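Local coordinates for protein delta-1-pyrroline-5-carboxylate dehydrogenase, mitochondrial (Mus musculus, PDB 4E3X) that probably oxidises L-glutamate gamma-semialdehyde, formed from proline by way of pyrroline-5-carboxylate, irreversibly to glutamate with NAD+ in the mitochondrion, at residues Pro267-Gly270 against Asp271-Ser275; Lys292-Trp295 against Arg296-Ala299; Gln300-Asp303 against Arg304-Thr307. One frame throughout, in Å; residues are numbered along the deposited sequence.

Interaction 1. Residues Pro267-Gly270 against Asp271-Ser275; sequences PTFG and DTVTS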
ATOM      1  N   PRO B 267       8.488  11.439 -20.941  1.00  7.81           N
ATOM      2  CA  PRO B 267       8.845  10.069 -21.324  1.00  9.03           C
ATOM      3  C   PRO B 267      10.303   9.734 -20.999  1.00  8.50           C
ATOM      4  O   PRO B 267      10.585   8.640 -20.523  1.00  9.66           O
ATOM      5  CB  PRO B 267       8.591  10.070 -22.833  1.00 10.75           C
ATOM      6  CG  PRO B 267       7.432  11.026 -22.986  1.00 11.61           C
ATOM      7  CD  PRO B 267       7.766  12.143 -22.020  1.00  9.42           C
ATOM      8  N   THR B 268      11.210  10.679 -21.221  1.00  8.49           N
ATOM      9  CA  THR B 268      12.617  10.466 -20.923  1.00  8.53           C
ATOM     10  C   THR B 268      12.841  10.182 -19.431  1.00  7.86           C
ATOM     11  O   THR B 268      13.590   9.269 -19.056  1.00  8.00           O
ATOM     12  CB  THR B 268      13.452  11.681 -21.347  1.00  9.84           C
ATOM     13  OG1 THR B 268      13.243  11.939 -22.739  1.00 10.34           O
ATOM     14  CG2 THR B 268      14.936  11.432 -21.112  1.00 10.92           C
ATOM     15  N   PHE B 269      12.194  10.969 -18.580  1.00  7.02           N
ATOM     16  CA  PHE B 269      12.294  10.793 -17.140  1.00  6.49           C
ATOM     17  C   PHE B 269      11.776   9.411 -16.742  1.00  5.56           C
ATOM     18  O   PHE B 269      12.440   8.678 -16.002  1.00  6.42           O
ATOM     19  CB  PHE B 269      11.505  11.894 -16.426  1.00  7.31           C
ATOM     20  CG  PHE B 269      11.613  11.838 -14.930  1.00  7.04           C
ATOM     21  CD1 PHE B 269      12.713  12.376 -14.284  1.00  7.46           C
ATOM     22  CD2 PHE B 269      10.622  11.238 -14.171  1.00  6.92           C
ATOM     23  CE1 PHE B 269      12.826  12.308 -12.906  1.00  6.89           C
ATOM     24  CE2 PHE B 269      10.729  11.183 -12.806  1.00  7.13           C
ATOM     25  CZ  PHE B 269      11.828  11.713 -12.171  1.00  6.59           C
ATOM     26  N   GLY B 270      10.601   9.048 -17.247  1.00  6.17           N
ATOM     27  CA  GLY B 270      10.019   7.755 -16.931  1.00  7.46           C
ATOM     28  C   GLY B 270      10.896   6.604 -17.391  1.00  7.27           C
ATOM     29  O   GLY B 270      11.100   5.642 -16.651  1.00  8.22           O
ATOM     30  N   ASP B 271      11.436   6.710 -18.606  1.00  7.44           N
ATOM     31  CA  ASP B 271      12.324   5.683 -19.154  1.00  7.52           C
ATOM     32  C   ASP B 271      13.533   5.496 -18.246  1.00  6.87           C
ATOM     33  O   ASP B 271      13.954   4.368 -17.960  1.00  9.22           O
ATOM     34  CB  ASP B 271      12.851   6.059 -20.547  1.00  9.09           C
ATOM     35  CG  ASP B 271      11.778   6.075 -21.622  1.00 10.38           C
ATOM     36  OD1 ASP B 271      10.621   5.673 -21.368  1.00 11.51           O
ATOM     37  OD2 ASP B 271      12.123   6.484 -22.750  1.00 12.88           O
ATOM     38  N   THR B 272      14.120   6.611 -17.825  1.00  6.90           N
ATOM     39  CA  THR B 272      15.340   6.552 -17.029  1.00  6.50           C
ATOM     40  C   THR B 272      15.084   5.948 -15.646  1.00  6.99           C
ATOM     41  O   THR B 272      15.784   5.018 -15.223  1.00  6.97           O
ATOM     42  CB  THR B 272      15.985   7.932 -16.874  1.00  7.67           C
ATOM     43  OG1 THR B 272      16.188   8.515 -18.164  1.00  9.98           O
ATOM     44  CG2 THR B 272      17.324   7.806 -16.150  1.00  8.65           C
ATOM     45  N   VAL B 273      14.076   6.446 -14.934  1.00  6.74           N
ATOM     46  CA  VAL B 273      13.870   5.938 -13.582  1.00  6.88           C
ATOM     47  C   VAL B 273      13.422   4.469 -13.567  1.00  6.81           C
ATOM     48  O   VAL B 273      13.834   3.707 -12.686  1.00  8.00           O
ATOM     49  CB  VAL B 273      12.951   6.841 -12.712  1.00  6.32           C
ATOM     50  CG1 VAL B 273      13.504   8.267 -12.649  1.00  6.46           C
ATOM     51  CG2 VAL B 273      11.518   6.826 -13.216  1.00  7.11           C
ATOM     52  N   THR B 274      12.609   4.059 -14.541  1.00  6.50           N
ATOM     53  CA  THR B 274      12.153   2.669 -14.599  1.00  6.99           C
ATOM     54  C   THR B 274      13.219   1.718 -15.134  1.00  8.09           C
ATOM     55  O   THR B 274      13.031   0.513 -15.101  1.00  9.57           O
ATOM     56  CB  THR B 274      10.840   2.509 -15.406  1.00  7.70           C
ATOM     57  OG1 THR B 274      11.048   2.930 -16.765  1.00  8.00           O
ATOM     58  CG2 THR B 274       9.706   3.313 -14.760  1.00  8.87           C
ATOM     59  N   SER B 275      14.336   2.267 -15.601  1.00  8.40           N
ATOM     60  CA  SER B 275      15.467   1.459 -16.050  1.00  9.03           C
ATOM     61  C   SER B 275      16.494   1.232 -14.949  1.00  8.84           C
ATOM     62  O   SER B 275      17.456   0.487 -15.157  1.00 10.12           O
ATOM     63  CB  SER B 275      16.163   2.105 -17.248  1.00 11.99           C
ATOM     64  OG  SER B 275      15.340   2.045 -18.394  1.00 14.60           O
TER
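The Phe-269 ring is overlapped by one methyl of Val-273, a turn further along helix 266-274. CG1 of Val-273 sits over one face of the ring, 4.0 Å from its centroid and displaced toward the rim, a CH-pi contact in which ring atom CZ comes nearest. With CG of Phe-269 anti to the backbone N (chi1 -177°), the ring is carried outward on the side of the carbonyl carbon, where the methyl of the residue four further on covers its face. Both side chains are buried: together they face strand 203-207, the phenyl on Ala-205 and Ile-207, the valine on Phe-203 and Ala-205.

On other sides of the helix, threonine hydroxyls turn back onto the backbone. OG1 of Thr-272 donates to the carbonyl O of Thr-268 at 2.8 Å, while the amide N of Thr-272 reaches the same oxygen from the opposite face of the carbonyl plane. Gly-270 O is gripped in the same double fashion, by Thr-274 N and by Thr-274 OG1, the latter at 2.7 Å. That second hydroxyl is placed by a chi1 of 61°, between the backbone N and the carbonyl carbon. Each buried hydroxyl thus finds an acceptor within its own helix. Further on, Ser-275 OG donates to Asp-271 O at 2.7 Å. The Asp-271 carboxylate lies beside Pro-267 O but takes its hydrogen bond from Gln-297 through OD1.

A helix packed with its apolar side on a parallel sheet, flanked by helices 99-118 and 288-300, is typical of the Rossmann-type NAD-binding domain of aldehyde dehydrogenases; here Phe-269 also lies about 4 Å, side chain to side chain, from NAD-binding Lys-233.

Interaction 2. Residues Lys292-Trp295 against Arg296-Ala299; sequences KHLW and RQVA. With PRO (proline), chain C.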
ATOM      1  N   LYS B 292      -0.518   4.590 -16.237  1.00  7.68           N
ATOM      2  CA  LYS B 292      -0.534   3.223 -16.747  1.00  7.47           C
ATOM      3  C   LYS B 292       0.765   2.870 -17.467  1.00  7.50           C
ATOM      4  O   LYS B 292       1.273   1.759 -17.333  1.00  8.72           O
ATOM      5  CB  LYS B 292      -1.713   3.015 -17.693  1.00  9.51           C
ATOM      6  CG  LYS B 292      -3.066   3.011 -16.993  1.00 11.50           C
ATOM      7  CD  LYS B 292      -4.174   2.393 -17.850  1.00 16.53           C
ATOM      8  CE  LYS B 292      -4.186   2.950 -19.246  1.00 17.85           C
ATOM      9  NZ  LYS B 292      -5.402   2.508 -19.989  1.00 16.21           N
ATOM     10  N   HIS B 293       1.292   3.816 -18.238  1.00  8.07           N
ATOM     11  CA  HIS B 293       2.532   3.591 -18.966  1.00  8.04           C
ATOM     12  C   HIS B 293       3.684   3.313 -17.996  1.00  7.59           C
ATOM     13  O   HIS B 293       4.445   2.363 -18.175  1.00  7.94           O
ATOM     14  CB  HIS B 293       2.844   4.810 -19.836  1.00  9.92           C
ATOM     15  CG  HIS B 293       4.121   4.697 -20.602  1.00 13.15           C
ATOM     16  ND1 HIS B 293       4.306   3.766 -21.600  1.00 16.56           N
ATOM     17  CD2 HIS B 293       5.278   5.395 -20.517  1.00 13.89           C
ATOM     18  CE1 HIS B 293       5.520   3.901 -22.103  1.00 17.07           C
ATOM     19  NE2 HIS B 293       6.127   4.888 -21.469  1.00 15.83           N
ATOM     20  N   LEU B 294       3.794   4.135 -16.955  1.00  6.80           N
ATOM     21  CA  LEU B 294       4.825   3.917 -15.936  1.00  6.25           C
ATOM     22  C   LEU B 294       4.664   2.558 -15.253  1.00  6.70           C
ATOM     23  O   LEU B 294       5.644   1.850 -15.005  1.00  7.13           O
ATOM     24  CB  LEU B 294       4.799   5.045 -14.905  1.00  6.76           C
ATOM     25  CG  LEU B 294       5.254   6.400 -15.439  1.00  7.74           C
ATOM     26  CD1 LEU B 294       4.817   7.504 -14.501  1.00  8.70           C
ATOM     27  CD2 LEU B 294       6.769   6.433 -15.650  1.00  9.55           C
ATOM     28  N   TRP B 295       3.423   2.201 -14.945  1.00  6.64           N
ATOM     29  CA  TRP B 295       3.125   0.913 -14.340  1.00  7.17           C
ATOM     30  C   TRP B 295       3.612  -0.227 -15.233  1.00  7.03           C
ATOM     31  O   TRP B 295       4.216  -1.193 -14.752  1.00  7.32           O
ATOM     32  CB  TRP B 295       1.621   0.842 -14.091  1.00  6.88           C
ATOM     33  CG  TRP B 295       1.081  -0.361 -13.371  1.00  7.82           C
ATOM     34  CD1 TRP B 295       1.192  -1.677 -13.735  1.00  9.11           C
ATOM     35  CD2 TRP B 295       0.249  -0.335 -12.211  1.00  7.19           C
ATOM     36  NE1 TRP B 295       0.497  -2.470 -12.850  1.00  7.89           N
ATOM     37  CE2 TRP B 295      -0.088  -1.673 -11.905  1.00  6.46           C
ATOM     38  CE3 TRP B 295      -0.239   0.690 -11.393  1.00  8.44           C
ATOM     39  CZ2 TRP B 295      -0.889  -2.008 -10.811  1.00  8.57           C
ATOM     40  CZ3 TRP B 295      -1.026   0.358 -10.308  1.00  9.35           C
ATOM     41  CH2 TRP B 295      -1.346  -0.984 -10.028  1.00  9.52           C
ATOM     42  N   ARG B 296       3.360  -0.116 -16.530  1.00  7.20           N
ATOM     43  CA  ARG B 296       3.781  -1.135 -17.485  0.60  8.24           C
ATOM     44  C   ARG B 296       5.305  -1.169 -17.676  1.00  7.79           C
ATOM     45  O   ARG B 296       5.890  -2.228 -17.885  1.00  8.50           O
ATOM     46  CB  ARG B 296       3.040  -0.956 -18.819  0.60 10.11           C
ATOM     47  CG  ARG B 296       1.550  -1.360 -18.752  0.60 12.68           C
ATOM     48  CD  ARG B 296       0.807  -1.112 -20.069  0.60 14.01           C
ATOM     49  NE  ARG B 296      -0.370  -1.975 -20.232  0.60 15.56           N
ATOM     50  CZ  ARG B 296      -1.620  -1.551 -20.424  0.60 16.64           C
ATOM     51  NH1 ARG B 296      -1.902  -0.259 -20.474  0.60 14.73           N
ATOM     52  NH2 ARG B 296      -2.603  -2.434 -20.566  0.60 18.18           N
ATOM     53  N   GLN B 297       5.948  -0.007 -17.604  1.00  7.62           N
ATOM     54  CA  GLN B 297       7.407   0.017 -17.679  1.00  8.05           C
ATOM     55  C   GLN B 297       8.042  -0.694 -16.488  1.00  7.82           C
ATOM     56  O   GLN B 297       9.019  -1.428 -16.633  1.00  8.10           O
ATOM     57  CB  GLN B 297       7.931   1.444 -17.769  1.00  8.47           C
ATOM     58  CG  GLN B 297       7.660   2.069 -19.123  1.00  9.19           C
ATOM     59  CD  GLN B 297       8.339   3.410 -19.301  1.00 10.01           C
ATOM     60  OE1 GLN B 297       8.098   4.339 -18.535  1.00 11.34           O
ATOM     61  NE2 GLN B 297       9.191   3.518 -20.319  1.00 11.81           N
ATOM     62  N   VAL B 298       7.478  -0.492 -15.305  1.00  7.20           N
ATOM     63  CA  VAL B 298       7.972  -1.198 -14.133  1.00  6.80           C
ATOM     64  C   VAL B 298       7.765  -2.710 -14.285  1.00  7.76           C
ATOM     65  O   VAL B 298       8.663  -3.501 -14.007  1.00  8.02           O
ATOM     66  CB  VAL B 298       7.302  -0.673 -12.858  1.00  6.94           C
ATOM     67  CG1 VAL B 298       7.574  -1.607 -11.689  1.00  8.88           C
ATOM     68  CG2 VAL B 298       7.802   0.734 -12.555  1.00  8.52           C
ATOM     69  N   ALA B 299       6.597  -3.115 -14.769  1.00  7.53           N
ATOM     70  CA  ALA B 299       6.343  -4.534 -14.973  1.00  7.78           C
ATOM     71  C   ALA B 299       7.316  -5.141 -15.989  1.00  8.76           C
ATOM     72  O   ALA B 299       7.834  -6.239 -15.780  1.00  9.73           O
ATOM     73  CB  ALA B 299       4.926  -4.756 -15.406  1.00  8.59           C
TER
HETATM   74  N   PRO C 601      -8.010   0.464 -15.957  1.00 11.75           N
HETATM   75  CA  PRO C 601      -8.810   1.669 -16.202  1.00 14.17           C
HETATM   76  C   PRO C 601      -8.309   2.381 -17.442  1.00 15.20           C
HETATM   77  O   PRO C 601      -7.298   1.958 -18.001  1.00 14.01           O
HETATM   78  CB  PRO C 601      -8.539   2.526 -14.962  1.00 15.15           C
HETATM   79  CG  PRO C 601      -8.003   1.572 -13.931  1.00 15.22           C
HETATM   80  CD  PRO C 601      -7.220   0.581 -14.718  1.00 13.35           C
HETATM   81  OXT PRO C 601      -8.896   3.364 -17.903  1.00 18.04           O
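Lys-292 and Arg-296 extend side by side from successive turns of helix 288-300, the lysine CE 4.1 Å from the arginine NH1. Asp-303 of the second subunit forms salt bridges with both through its OD1 (for Arg-296 in the conformer described, one of two), which probably offsets the closeness of the like charges. Lys-292 is bent at chi3 (-49°), and its NZ also donates to carboxylate atom O of a bound proline, the NZ to O distance being 2.8 Å. Leu-302 of the second subunit holds the same proline through its carbonyl.

Backbone bonds such as Gln-297 N to His-293 O, 2.9 Å, carry the helix, which links strands 279-285 and 310-314 as the crossover of a beta-alpha-beta unit in the NAD-binding domain. Leu-294 and Val-298 are buried against strand 279-285, and Leu-294 CD2 touches Gln-297 OE1 at 3.8 Å.

Gln-297 CG makes a CH-pi contact over one face of the His-293 imidazole, 4.2 Å from its centroid. The amide plane is inclined 31° to the ring, with Gln-297 CD 3.4 Å from His-293 NE2. The amide NE2 of Gln-297 is bonded to Asp-271 of helix 266-274. Replacing Gln-297 by an alanine would probably leave the Asp-271 carboxylate without this donor and let the imidazole turn more freely.

Interaction 3. Residues Gln300-Asp303 against Arg304-Thr307; sequences QNLD and RFRT. With PRO (proline), chain I.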
ATOM      1  N   GLN B 300       7.571  -4.423 -17.080  1.00  8.95           N
ATOM      2  CA  GLN B 300       8.496  -4.886 -18.111  1.00 10.74           C
ATOM      3  C   GLN B 300       9.875  -5.129 -17.522  1.00 10.46           C
ATOM      4  O   GLN B 300      10.541  -6.106 -17.864  1.00 11.29           O
ATOM      5  CB  GLN B 300       8.580  -3.855 -19.243  1.00 13.45           C
ATOM      6  CG  GLN B 300       9.587  -4.183 -20.346  1.00 18.52           C
ATOM      7  CD  GLN B 300       9.762  -3.043 -21.345  1.00 22.70           C
ATOM      8  OE1 GLN B 300       9.599  -1.868 -21.006  1.00 25.18           O
ATOM      9  NE2 GLN B 300      10.096  -3.389 -22.583  1.00 24.65           N
ATOM     10  N   ASN B 301      10.299  -4.230 -16.641  1.00  9.87           N
ATOM     11  CA  ASN B 301      11.640  -4.292 -16.070  1.00  9.31           C
ATOM     12  C   ASN B 301      11.709  -4.973 -14.708  1.00  8.78           C
ATOM     13  O   ASN B 301      12.701  -4.842 -13.995  1.00  9.90           O
ATOM     14  CB  ASN B 301      12.255  -2.897 -16.005  1.00 10.86           C
ATOM     15  CG  ASN B 301      12.688  -2.396 -17.362  1.00 14.43           C
ATOM     16  OD1 ASN B 301      12.709  -3.149 -18.342  1.00 16.71           O
ATOM     17  ND2 ASN B 301      13.048  -1.121 -17.432  1.00 15.28           N
ATOM     18  N   LEU B 302      10.671  -5.727 -14.365  1.00  9.21           N
ATOM     19  CA  LEU B 302      10.536  -6.259 -13.011  1.00 10.43           C
ATOM     20  C   LEU B 302      11.720  -7.123 -12.568  1.00 11.22           C
ATOM     21  O   LEU B 302      12.055  -7.145 -11.386  1.00 11.95           O
ATOM     22  CB  LEU B 302       9.218  -7.023 -12.866  1.00 11.25           C
ATOM     23  CG  LEU B 302       8.691  -7.235 -11.446  1.00 13.28           C
ATOM     24  CD1 LEU B 302       8.540  -5.898 -10.730  1.00 13.60           C
ATOM     25  CD2 LEU B 302       7.369  -7.979 -11.483  1.00 14.06           C
ATOM     26  N   ASP B 303      12.357  -7.819 -13.510  1.00 10.98           N
ATOM     27  CA  ASP B 303      13.506  -8.674 -13.182  1.00 11.74           C
ATOM     28  C   ASP B 303      14.665  -7.894 -12.568  1.00 11.62           C
ATOM     29  O   ASP B 303      15.369  -8.406 -11.703  1.00 13.58           O
ATOM     30  CB  ASP B 303      14.060  -9.386 -14.421  1.00 14.49           C
ATOM     31  CG  ASP B 303      13.080 -10.357 -15.052  1.00 19.44           C
ATOM     32  OD1 ASP B 303      12.095 -10.749 -14.406  1.00 20.39           O
ATOM     33  OD2 ASP B 303      13.324 -10.750 -16.212  1.00 23.71           O
ATOM     34  N   ARG B 304      14.889  -6.669 -13.032  1.00 10.89           N
ATOM     35  CA  ARG B 304      16.105  -5.958 -12.650  1.00 10.75           C
ATOM     36  C   ARG B 304      16.043  -5.293 -11.277  1.00  9.60           C
ATOM     37  O   ARG B 304      17.077  -5.072 -10.652  1.00 11.20           O
ATOM     38  CB  ARG B 304      16.492  -4.915 -13.704  1.00 12.16           C
ATOM     39  CG  ARG B 304      15.742  -3.589 -13.587  1.00 13.21           C
ATOM     40  CD  ARG B 304      16.156  -2.637 -14.702  1.00 14.67           C
ATOM     41  NE  ARG B 304      15.957  -3.238 -16.018  1.00 14.74           N
ATOM     42  CZ  ARG B 304      16.400  -2.711 -17.156  1.00 16.40           C
ATOM     43  NH1 ARG B 304      17.068  -1.565 -17.147  1.00 15.80           N
ATOM     44  NH2 ARG B 304      16.174  -3.331 -18.305  1.00 18.46           N
ATOM     45  N   PHE B 305      14.846  -4.965 -10.799  1.00  8.16           N
ATOM     46  CA  PHE B 305      14.751  -4.203  -9.555  1.00  8.08           C
ATOM     47  C   PHE B 305      15.191  -5.019  -8.349  1.00  7.65           C
ATOM     48  O   PHE B 305      14.892  -6.206  -8.235  1.00  9.03           O
ATOM     49  CB  PHE B 305      13.340  -3.660  -9.324  1.00  7.69           C
ATOM     50  CG  PHE B 305      12.823  -2.826 -10.454  1.00  6.78           C
ATOM     51  CD1 PHE B 305      13.441  -1.630 -10.800  1.00  6.59           C
ATOM     52  CD2 PHE B 305      11.699  -3.224 -11.159  1.00  7.81           C
ATOM     53  CE1 PHE B 305      12.960  -0.867 -11.856  1.00  6.91           C
ATOM     54  CE2 PHE B 305      11.213  -2.462 -12.209  1.00  8.18           C
ATOM     55  CZ  PHE B 305      11.845  -1.283 -12.559  1.00  6.88           C
ATOM     56  N   ARG B 306      15.893  -4.367  -7.435  1.00  8.18           N
ATOM     57  CA  ARG B 306      16.280  -5.020  -6.194  1.00  8.47           C
ATOM     58  C   ARG B 306      15.076  -5.341  -5.297  1.00  7.64           C
ATOM     59  O   ARG B 306      15.107  -6.321  -4.538  1.00  7.99           O
ATOM     60  CB  ARG B 306      17.336  -4.185  -5.479  1.00 10.53           C
ATOM     61  CG  ARG B 306      18.637  -4.166  -6.257  1.00 15.28           C
ATOM     62  CD  ARG B 306      19.785  -3.535  -5.502  1.00 19.67           C
ATOM     63  NE  ARG B 306      21.012  -3.627  -6.287  1.00 22.81           N
ATOM     64  CZ  ARG B 306      22.219  -3.308  -5.835  1.00 25.25           C
ATOM     65  NH1 ARG B 306      22.370  -2.874  -4.591  1.00 26.32           N
ATOM     66  NH2 ARG B 306      23.277  -3.428  -6.626  1.00 25.94           N
ATOM     67  N   THR B 307      14.013  -4.542  -5.382  1.00  7.94           N
ATOM     68  CA  THR B 307      12.776  -4.913  -4.704  1.00  8.13           C
ATOM     69  C   THR B 307      11.588  -4.583  -5.599  1.00  8.07           C
ATOM     70  O   THR B 307      11.764  -4.207  -6.759  1.00 10.50           O
ATOM     71  CB  THR B 307      12.641  -4.261  -3.307  1.00  9.22           C
ATOM     72  OG1 THR B 307      11.562  -4.879  -2.589  1.00  9.85           O
ATOM     73  CG2 THR B 307      12.406  -2.757  -3.408  1.00 11.34           C
TER
HETATM   74  N   PRO I 601      13.093  -8.102  -8.984  1.00 11.73           N
HETATM   75  CA  PRO I 601      13.745  -9.218  -8.300  1.00 13.42           C
HETATM   76  C   PRO I 601      13.628 -10.471  -9.145  1.00 15.82           C
HETATM   77  O   PRO I 601      12.973 -10.443 -10.184  1.00 14.82           O
HETATM   78  CB  PRO I 601      12.921  -9.365  -7.017  1.00 15.03           C
HETATM   79  CG  PRO I 601      12.238  -8.067  -6.833  1.00 14.25           C
HETATM   80  CD  PRO I 601      11.930  -7.616  -8.223  1.00 12.77           C
HETATM   81  OXT PRO I 601      14.175 -11.520  -8.807  1.00 19.31           O
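Asn-301 and Arg-304 lie flank to flank with their flat ends stacked, the amide and guanidinium planes only 16° apart. ND2 of Asn-301 sits 3.7 Å above the guanidinium plane, over its centre, and CG of Asn-301 is 3.6 Å from NE of Arg-304. The arginine reaches back by two torsions: chi1 of 82° sets CG between the backbone N and the carbonyl carbon, and a bend at chi3 (56°) turns the head over the amide. Each group is also anchored separately, Asn-301 ND2 to Thr-274 O and Arg-304 NH1 to Ser-275 O, which probably steadies the stack.

The Phe-305 ring packs against the same turn. One face receives the carbonyl O of Asn-301, 3.3 Å from CE2, while CZ meets Asn-301 CB at 3.8 Å. Leu-302 crosses this side chain at about a right angle, CD1 to CD2 of the phenyl. Arg-304 N donates to Asn-301 O at 3.0 Å, closing the turn.

The turn also presents Leu-302 O, which accepts from the N of a bound proline at 2.8 Å. OD1 of Asp-303 forms salt bridges with Lys-292 and Arg-296 of the second subunit. The chain leaves helix 288-300 here, pinned to the end of helix 266-274 on one side and to the dimer partner on another, before it enters strand 310-314.

Overall arrangement
The three interactions follow one another along the chain, centres about 10 Å (1 to 2), 12 Å (2 to 3) and 14 Å (1 to 3) apart, and all belong to the NAD-binding domain. Interaction 1 lies on helix 266-274, interaction 2 on helix 288-300 after strand 279-285, and interaction 3 in the loop leading to strand 310-314, one of the two edge strands of the five-stranded parallel sheet. Neighbouring helices pack directly, with Gly-270 CA 3.7 Å from Leu-294 CD2, while Val-298 O meets Phe-305 CE2 at 3.3 Å. Interactions 2 and 3 both touch the second subunit, so this edge of the domain helps to form the homodimer.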